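Local atomic coordinates of alkane monooxygenase (Geobacillus thermodenitrificans, PDB entry 3B9O), a protein that belongs to the luciferase-like monooxygenases, a family of flavin-dependent enzymes with a TIM-barrel fold, and carries flavin mononucleotide in its pocket. Residues W176-V181 / N421-D426; V181-D184 / I189-D192. One frame throughout, in Å; residues are numbered along the deposited sequence.

Contact 1. Residues W176-V181 / N421-D426; sequences WEDNAV and NYRLPD
Asp178 and Arg423 reach past each other from opposite directions, and they alone join 176-181 to 421-426: even the nearest pair of CA atoms, those of these two residues, is 11.2 Å apart. Asp178 OD2 forms a salt bridge with Arg423 NH1 at 3.3 Å, approaching the edge of the guanidinium near its plane. Because the carboxylate is turned 61° from that plane, the two groups do not pair side by side, and OD1 instead takes a bond of 2.8 Å from water 1, which accepts from Arg423 NH1 at 2.7 Å. The contact as a whole buries just 60 Å², at the protein surface, and its loose side is the one where the water bridges. The firmer side is the rest of the guanidinium, whose NE and NH2 give hydrogen bonds to the backbone oxygens of Pro218 and Ser217. Asp178 stands within the type I turn Glu177-Ala180, closed by Ala180 N to Glu177 O at 3.0 Å. Arginine suits a long reach with several N-H donors; aspartate, short and charged, suits an exposed turn. With Arg423 and Arg220 both bridged to Asp178 OD2, the carboxylate probably stays ionised, and the turn is tied to both side chains.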
ATOM      1  N   TRP A 176     -15.134   9.064  21.003  1.00 16.12           N
ATOM      2  CA  TRP A 176     -16.340   9.861  20.793  1.00 19.95           C
ATOM      3  C   TRP A 176     -17.404   8.893  20.329  1.00 21.58           C
ATOM      4  O   TRP A 176     -17.145   8.118  19.420  1.00 19.24           O
ATOM      5  CB  TRP A 176     -16.151  10.893  19.669  1.00 16.50           C
ATOM      6  CG  TRP A 176     -15.145  11.984  19.963  1.00 18.73           C
ATOM      7  CD1 TRP A 176     -13.854  11.819  20.455  1.00 22.20           C
ATOM      8  CD2 TRP A 176     -15.327  13.388  19.802  1.00 12.32           C
ATOM      9  NE1 TRP A 176     -13.270  13.035  20.616  1.00 14.49           N
ATOM     10  CE2 TRP A 176     -14.139  14.010  20.194  1.00  9.99           C
ATOM     11  CE3 TRP A 176     -16.390  14.191  19.338  1.00 13.11           C
ATOM     12  CZ2 TRP A 176     -13.969  15.407  20.148  1.00 14.22           C
ATOM     13  CZ3 TRP A 176     -16.218  15.573  19.294  1.00  8.33           C
ATOM     14  CH2 TRP A 176     -15.023  16.169  19.703  1.00 12.71           C
ATOM     15  N   GLU A 177     -18.594   8.992  20.913  1.00 14.42           N
ATOM     16  CA  GLU A 177     -19.741   8.188  20.543  1.00 24.78           C
ATOM     17  C   GLU A 177     -20.321   8.670  19.200  1.00 30.81           C
ATOM     18  O   GLU A 177     -20.103   9.820  18.799  1.00 17.35           O
ATOM     19  CB  GLU A 177     -20.795   8.264  21.654  1.00 16.61           C
ATOM     20  CG  GLU A 177     -20.275   7.753  23.019  1.00 21.37           C
ATOM     21  CD  GLU A 177     -21.363   7.672  24.095  1.00 30.09           C
ATOM     22  OE1 GLU A 177     -21.028   7.925  25.288  1.00 21.49           O
ATOM     23  OE2 GLU A 177     -22.534   7.390  23.734  1.00 23.36           O
ATOM     24  N   ASP A 178     -21.036   7.784  18.505  1.00 17.94           N
ATOM     25  CA  ASP A 178     -21.604   8.092  17.182  1.00 17.34           C
ATOM     26  C   ASP A 178     -22.198   9.465  16.955  1.00 29.53           C
ATOM     27  O   ASP A 178     -21.851  10.152  15.972  1.00 29.03           O
ATOM     28  CB  ASP A 178     -22.588   7.024  16.727  1.00 20.97           C
ATOM     29  CG  ASP A 178     -21.885   5.778  16.254  1.00 31.66           C
ATOM     30  OD1 ASP A 178     -22.606   4.850  15.826  1.00 25.31           O
ATOM     31  OD2 ASP A 178     -20.620   5.725  16.304  1.00 26.02           O
ATOM     32  N   ASN A 179     -23.082   9.848  17.862  1.00 25.11           N
ATOM     33  CA  ASN A 179     -23.838  11.075  17.744  1.00 25.39           C
ATOM     34  C   ASN A 179     -23.372  12.086  18.791  1.00 27.85           C
ATOM     35  O   ASN A 179     -24.187  12.827  19.332  1.00 22.87           O
ATOM     36  CB  ASN A 179     -25.322  10.748  17.980  1.00 24.08           C
ATOM     37  CG  ASN A 179     -25.873   9.727  16.966  1.00 36.74           C
ATOM     38  OD1 ASN A 179     -26.376   8.652  17.346  1.00 57.21           O
ATOM     39  ND2 ASN A 179     -25.815  10.074  15.675  1.00 50.49           N
ATOM     40  N   ALA A 180     -22.073  12.100  19.096  1.00 14.86           N
ATOM     41  CA  ALA A 180     -21.536  13.012  20.095  1.00 24.57           C
ATOM     42  C   ALA A 180     -21.794  14.460  19.662  1.00 17.84           C
ATOM     43  O   ALA A 180     -22.163  15.325  20.490  1.00 19.42           O
ATOM     44  CB  ALA A 180     -20.017  12.766  20.316  1.00 11.80           C
ATOM     45  N   VAL A 181     -21.605  14.716  18.372  1.00 14.48           N
ATOM     46  CA  VAL A 181     -21.768  16.061  17.841  1.00 16.14           C
ATOM     47  C   VAL A 181     -23.236  16.275  17.500  1.00 15.74           C
ATOM     48  O   VAL A 181     -23.796  15.536  16.701  1.00 21.94           O
ATOM     49  CB  VAL A 181     -20.844  16.328  16.626  1.00 20.39           C
ATOM     50  CG1 VAL A 181     -21.023  17.763  16.096  1.00 11.48           C
ATOM     51  CG2 VAL A 181     -19.343  16.081  16.995  1.00 13.19           C
ATOM     52  N   ASN A 421     -21.488  -1.196   4.822  1.00 18.80           N
ATOM     53  CA  ASN A 421     -20.285  -1.537   5.570  1.00 18.28           C
ATOM     54  C   ASN A 421     -19.259  -0.413   5.566  1.00 23.02           C
ATOM     55  O   ASN A 421     -18.148  -0.592   5.086  1.00 16.72           O
ATOM     56  CB  ASN A 421     -19.655  -2.838   5.056  1.00 27.62           C
ATOM     57  CG  ASN A 421     -20.524  -4.030   5.302  1.00 37.86           C
ATOM     58  OD1 ASN A 421     -20.881  -4.297   6.438  1.00 39.05           O
ATOM     59  ND2 ASN A 421     -20.911  -4.732   4.237  1.00 26.16           N
ATOM     60  N   TYR A 422     -19.645   0.745   6.097  1.00 16.92           N
ATOM     61  CA  TYR A 422     -18.744   1.877   6.142  1.00 27.55           C
ATOM     62  C   TYR A 422     -17.826   1.822   7.350  1.00 26.04           C
ATOM     63  O   TYR A 422     -16.727   2.347   7.307  1.00 17.77           O
ATOM     64  CB  TYR A 422     -19.492   3.214   6.087  1.00 16.89           C
ATOM     65  CG  TYR A 422     -20.726   3.277   6.947  1.00 25.54           C
ATOM     66  CD1 TYR A 422     -20.640   3.657   8.285  1.00 37.76           C
ATOM     67  CD2 TYR A 422     -21.982   2.974   6.417  1.00 26.78           C
ATOM     68  CE1 TYR A 422     -21.777   3.715   9.091  1.00 40.66           C
ATOM     69  CE2 TYR A 422     -23.128   3.051   7.196  1.00 23.98           C
ATOM     70  CZ  TYR A 422     -23.015   3.414   8.535  1.00 32.66           C
ATOM     71  OH  TYR A 422     -24.138   3.489   9.331  1.00 43.82           O
ATOM     72  N   ARG A 423     -18.290   1.203   8.431  1.00 16.52           N
ATOM     73  CA  ARG A 423     -17.409   0.952   9.570  1.00 27.03           C
ATOM     74  C   ARG A 423     -16.972  -0.518   9.651  1.00 24.16           C
ATOM     75  O   ARG A 423     -17.559  -1.381   8.979  1.00 16.60           O
ATOM     76  CB  ARG A 423     -18.014   1.490  10.871  1.00 26.75           C
ATOM     77  CG  ARG A 423     -17.776   3.029  10.973  1.00 31.58           C
ATOM     78  CD  ARG A 423     -18.958   3.849  11.510  1.00 44.33           C
ATOM     79  NE  ARG A 423     -18.763   5.294  11.270  1.00 35.94           N
ATOM     80  CZ  ARG A 423     -19.281   6.271  12.022  1.00 37.58           C
ATOM     81  NH1 ARG A 423     -20.013   5.993  13.106  1.00 22.42           N
ATOM     82  NH2 ARG A 423     -19.043   7.535  11.707  1.00 21.00           N
ATOM     83  N   LEU A 424     -15.872  -0.758  10.380  1.00 15.12           N
ATOM     84  CA  LEU A 424     -15.296  -2.084  10.582  1.00 17.24           C
ATOM     85  C   LEU A 424     -16.353  -3.107  11.047  1.00 26.58           C
ATOM     86  O   LEU A 424     -17.209  -2.771  11.891  1.00 19.71           O
ATOM     87  CB  LEU A 424     -14.227  -1.970  11.658  1.00 16.03           C
ATOM     88  CG  LEU A 424     -12.716  -2.088  11.405  1.00 33.90           C
ATOM     89  CD1 LEU A 424     -12.259  -2.244   9.966  1.00 21.48           C
ATOM     90  CD2 LEU A 424     -11.880  -1.053  12.153  1.00 17.75           C
ATOM     91  N   PRO A 425     -16.293  -4.351  10.514  1.00 20.88           N
ATOM     92  CA  PRO A 425     -17.377  -5.297  10.866  1.00 21.85           C
ATOM     93  C   PRO A 425     -17.250  -5.755  12.299  1.00 21.27           C
ATOM     94  O   PRO A 425     -16.206  -5.524  12.931  1.00 20.55           O
ATOM     95  CB  PRO A 425     -17.167  -6.446   9.889  1.00 20.40           C
ATOM     96  CG  PRO A 425     -15.693  -6.429   9.588  1.00 19.54           C
ATOM     97  CD  PRO A 425     -15.329  -4.940   9.575  1.00 21.98           C
ATOM     98  N   ASP A 426     -18.310  -6.374  12.821  1.00 23.47           N
ATOM     99  CA  ASP A 426     -18.354  -6.827  14.229  1.00 19.02           C
ATOM    100  C   ASP A 426     -17.225  -7.791  14.576  1.00 21.09           C
ATOM    101  O   ASP A 426     -16.833  -7.895  15.732  1.00 22.41           O
ATOM    102  CB  ASP A 426     -19.681  -7.535  14.501  1.00 26.29           C
ATOM    103  CG  ASP A 426     -20.860  -6.566  14.564  1.00 47.36           C
ATOM    104  OD1 ASP A 426     -20.650  -5.360  14.865  1.00 40.97           O
ATOM    105  OD2 ASP A 426     -21.996  -7.026  14.313  1.00 64.15           O
TER
HETATM  106  O   HOH W   1     -21.557   3.847  13.461  1.00 25.43           O

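Contact 2. Residues V181-D184 / I189-D192; sequences VIRD and IYTD
Tyr190 O receives two backbone N-H groups from across the hairpin, Ile182 N at 2.9 Å and Arg183 N at 2.8 Å, both arriving from the same face of its carbonyl plane. The bond from Arg183 is nearly straight at the hydrogen (171°). Farther along, Asp184 and Ile189 form a hydrogen-bonded antiparallel pair, with Asp184 N to Ile189 O at 2.8 Å and Ile189 N to Asp184 O at 3.0 Å. The doubled acceptor marks a beta bulge: the register slips by one residue between the Val181-Thr191 pair and the Asp184-Ile189 pair of this two-stranded antiparallel hairpin, and Arg183 takes up positive phi (54°) there. Apolar contacts flank the backbone. Val181 CG1 packs on Tyr190 CE2 at 3.6 Å, and on the other side Ile182 CD1 reaches over to Ile189 CG2; Val181 and Ile189 are branched residues that suit extended strands. Arg183 sets its CG over one face of the Tyr190 ring in a CH-pi contact, 3.8 Å from the ring centroid. Its chain, extended from CG to NE, carries the guanidinium past the ring, the planes 84° apart. Among polar side-chain contacts, water 2 links Tyr190 OH to Arg183 NE, while Arg183 NH2 forms a salt bridge with Glu215.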
ATOM      1  N   VAL A 181     -21.605  14.716  18.372  1.00 14.48           N
ATOM      2  CA  VAL A 181     -21.768  16.061  17.841  1.00 16.14           C
ATOM      3  C   VAL A 181     -23.236  16.275  17.500  1.00 15.74           C
ATOM      4  O   VAL A 181     -23.796  15.536  16.701  1.00 21.94           O
ATOM      5  CB  VAL A 181     -20.844  16.328  16.626  1.00 20.39           C
ATOM      6  CG1 VAL A 181     -21.023  17.763  16.096  1.00 11.48           C
ATOM      7  CG2 VAL A 181     -19.343  16.081  16.995  1.00 13.19           C
ATOM      8  N   ILE A 182     -23.864  17.255  18.131  1.00 13.24           N
ATOM      9  CA  ILE A 182     -25.296  17.484  17.916  1.00 22.29           C
ATOM     10  C   ILE A 182     -25.610  18.864  17.304  1.00 24.10           C
ATOM     11  O   ILE A 182     -26.668  19.057  16.691  1.00 18.85           O
ATOM     12  CB  ILE A 182     -26.105  17.218  19.217  1.00 21.67           C
ATOM     13  CG1 ILE A 182     -25.629  18.127  20.368  1.00 17.07           C
ATOM     14  CG2 ILE A 182     -25.989  15.712  19.596  1.00 24.91           C
ATOM     15  CD1 ILE A 182     -26.446  18.045  21.676  1.00 24.87           C
ATOM     16  N   ARG A 183     -24.682  19.818  17.465  1.00 18.21           N
ATOM     17  CA  ARG A 183     -24.817  21.168  16.861  1.00 22.51           C
ATOM     18  C   ARG A 183     -26.160  21.780  17.273  1.00 26.91           C
ATOM     19  O   ARG A 183     -26.928  22.264  16.444  1.00 21.26           O
ATOM     20  CB  ARG A 183     -24.588  21.140  15.317  1.00 16.52           C
ATOM     21  CG  ARG A 183     -23.277  20.455  14.927  1.00 27.59           C
ATOM     22  CD  ARG A 183     -23.028  20.279  13.412  1.00 16.97           C
ATOM     23  NE  ARG A 183     -21.966  19.282  13.179  1.00 20.58           N
ATOM     24  CZ  ARG A 183     -22.174  17.988  12.871  1.00 48.92           C
ATOM     25  NH1 ARG A 183     -23.424  17.524  12.745  1.00 22.26           N
ATOM     26  NH2 ARG A 183     -21.134  17.135  12.706  1.00 20.14           N
ATOM     27  N   ASP A 184     -26.438  21.714  18.578  1.00 18.90           N
ATOM     28  CA  ASP A 184     -27.735  22.078  19.152  1.00 33.03           C
ATOM     29  C   ASP A 184     -27.735  23.560  19.541  1.00 19.63           C
ATOM     30  O   ASP A 184     -27.267  23.921  20.614  1.00 21.68           O
ATOM     31  CB  ASP A 184     -28.009  21.203  20.389  1.00 33.35           C
ATOM     32  CG  ASP A 184     -29.377  21.511  21.078  1.00 47.69           C
ATOM     33  OD1 ASP A 184     -30.032  22.543  20.780  1.00 30.74           O
ATOM     34  OD2 ASP A 184     -29.787  20.695  21.949  1.00 35.35           O
ATOM     35  N   ILE A 189     -25.142  23.544  22.745  1.00 24.16           N
ATOM     36  CA  ILE A 189     -24.239  22.416  22.925  1.00 25.75           C
ATOM     37  C   ILE A 189     -23.829  21.999  21.514  1.00 25.93           C
ATOM     38  O   ILE A 189     -24.665  21.525  20.740  1.00 17.55           O
ATOM     39  CB  ILE A 189     -24.949  21.211  23.603  1.00 15.92           C
ATOM     40  CG1 ILE A 189     -25.549  21.584  24.965  1.00 19.42           C
ATOM     41  CG2 ILE A 189     -23.961  20.033  23.759  1.00 12.52           C
ATOM     42  CD1 ILE A 189     -26.414  20.456  25.520  1.00 28.18           C
ATOM     43  N   TYR A 190     -22.551  22.172  21.192  1.00 17.40           N
ATOM     44  CA  TYR A 190     -22.061  21.759  19.879  1.00 14.54           C
ATOM     45  C   TYR A 190     -21.872  20.248  19.907  1.00 17.00           C
ATOM     46  O   TYR A 190     -22.356  19.528  19.001  1.00 20.80           O
ATOM     47  CB  TYR A 190     -20.751  22.470  19.481  1.00 17.24           C
ATOM     48  CG  TYR A 190     -20.462  22.274  18.022  1.00 14.18           C
ATOM     49  CD1 TYR A 190     -21.061  23.118  17.066  1.00 16.03           C
ATOM     50  CD2 TYR A 190     -19.665  21.208  17.583  1.00 11.89           C
ATOM     51  CE1 TYR A 190     -20.838  22.935  15.656  1.00 14.98           C
ATOM     52  CE2 TYR A 190     -19.448  20.996  16.169  1.00 13.15           C
ATOM     53  CZ  TYR A 190     -20.023  21.881  15.234  1.00 15.63           C
ATOM     54  OH  TYR A 190     -19.836  21.699  13.880  1.00 16.83           O
ATOM     55  N   THR A 191     -21.118  19.805  20.906  1.00 12.52           N
ATOM     56  CA  THR A 191     -20.843  18.373  21.188  1.00 17.73           C
ATOM     57  C   THR A 191     -21.264  18.098  22.618  1.00 13.43           C
ATOM     58  O   THR A 191     -20.960  18.868  23.536  1.00 15.16           O
ATOM     59  CB  THR A 191     -19.338  18.048  21.056  1.00 13.67           C
ATOM     60  OG1 THR A 191     -18.853  18.412  19.745  1.00 15.54           O
ATOM     61  CG2 THR A 191     -19.022  16.561  21.377  1.00 14.04           C
ATOM     62  N   ASP A 192     -22.002  17.008  22.793  1.00 17.98           N
ATOM     63  CA  ASP A 192     -22.435  16.526  24.114  1.00 22.29           C
ATOM     64  C   ASP A 192     -21.226  16.016  24.904  1.00 14.36           C
ATOM     65  O   ASP A 192     -20.661  14.981  24.536  1.00 17.63           O
ATOM     66  CB  ASP A 192     -23.440  15.370  23.882  1.00 15.36           C
ATOM     67  CG  ASP A 192     -24.058  14.834  25.184  1.00 23.93           C
ATOM     68  OD1 ASP A 192     -23.489  14.997  26.283  1.00 15.71           O
ATOM     69  OD2 ASP A 192     -25.138  14.223  25.075  1.00 22.72           O
TER
HETATM   70  O   HOH W   2     -18.842  19.370  13.144  1.00 13.19           O

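How the contacts relate
Both contacts lie at the surface, none of their touching residues being buried, with centres about 17 Å apart on the same side of the chain's centre. They share Val181, where the turn after helix 154-174 runs into strand 181-184. Contact 1 spans 240 residues to a loop near the C-terminus and relies on charge and water; contact 2 is local, joining the two strands of one hairpin by backbone bonds and apolar side chains, and buries 400 Å² against 60 Å². The two are continuous: Ala180 O lies 2.9 Å from Asp192 N, a probable hydrogen bond, and Trp176 CZ3 packs on Thr191 CG2, connecting the segment 176-181 to the returning arm of the hairpin.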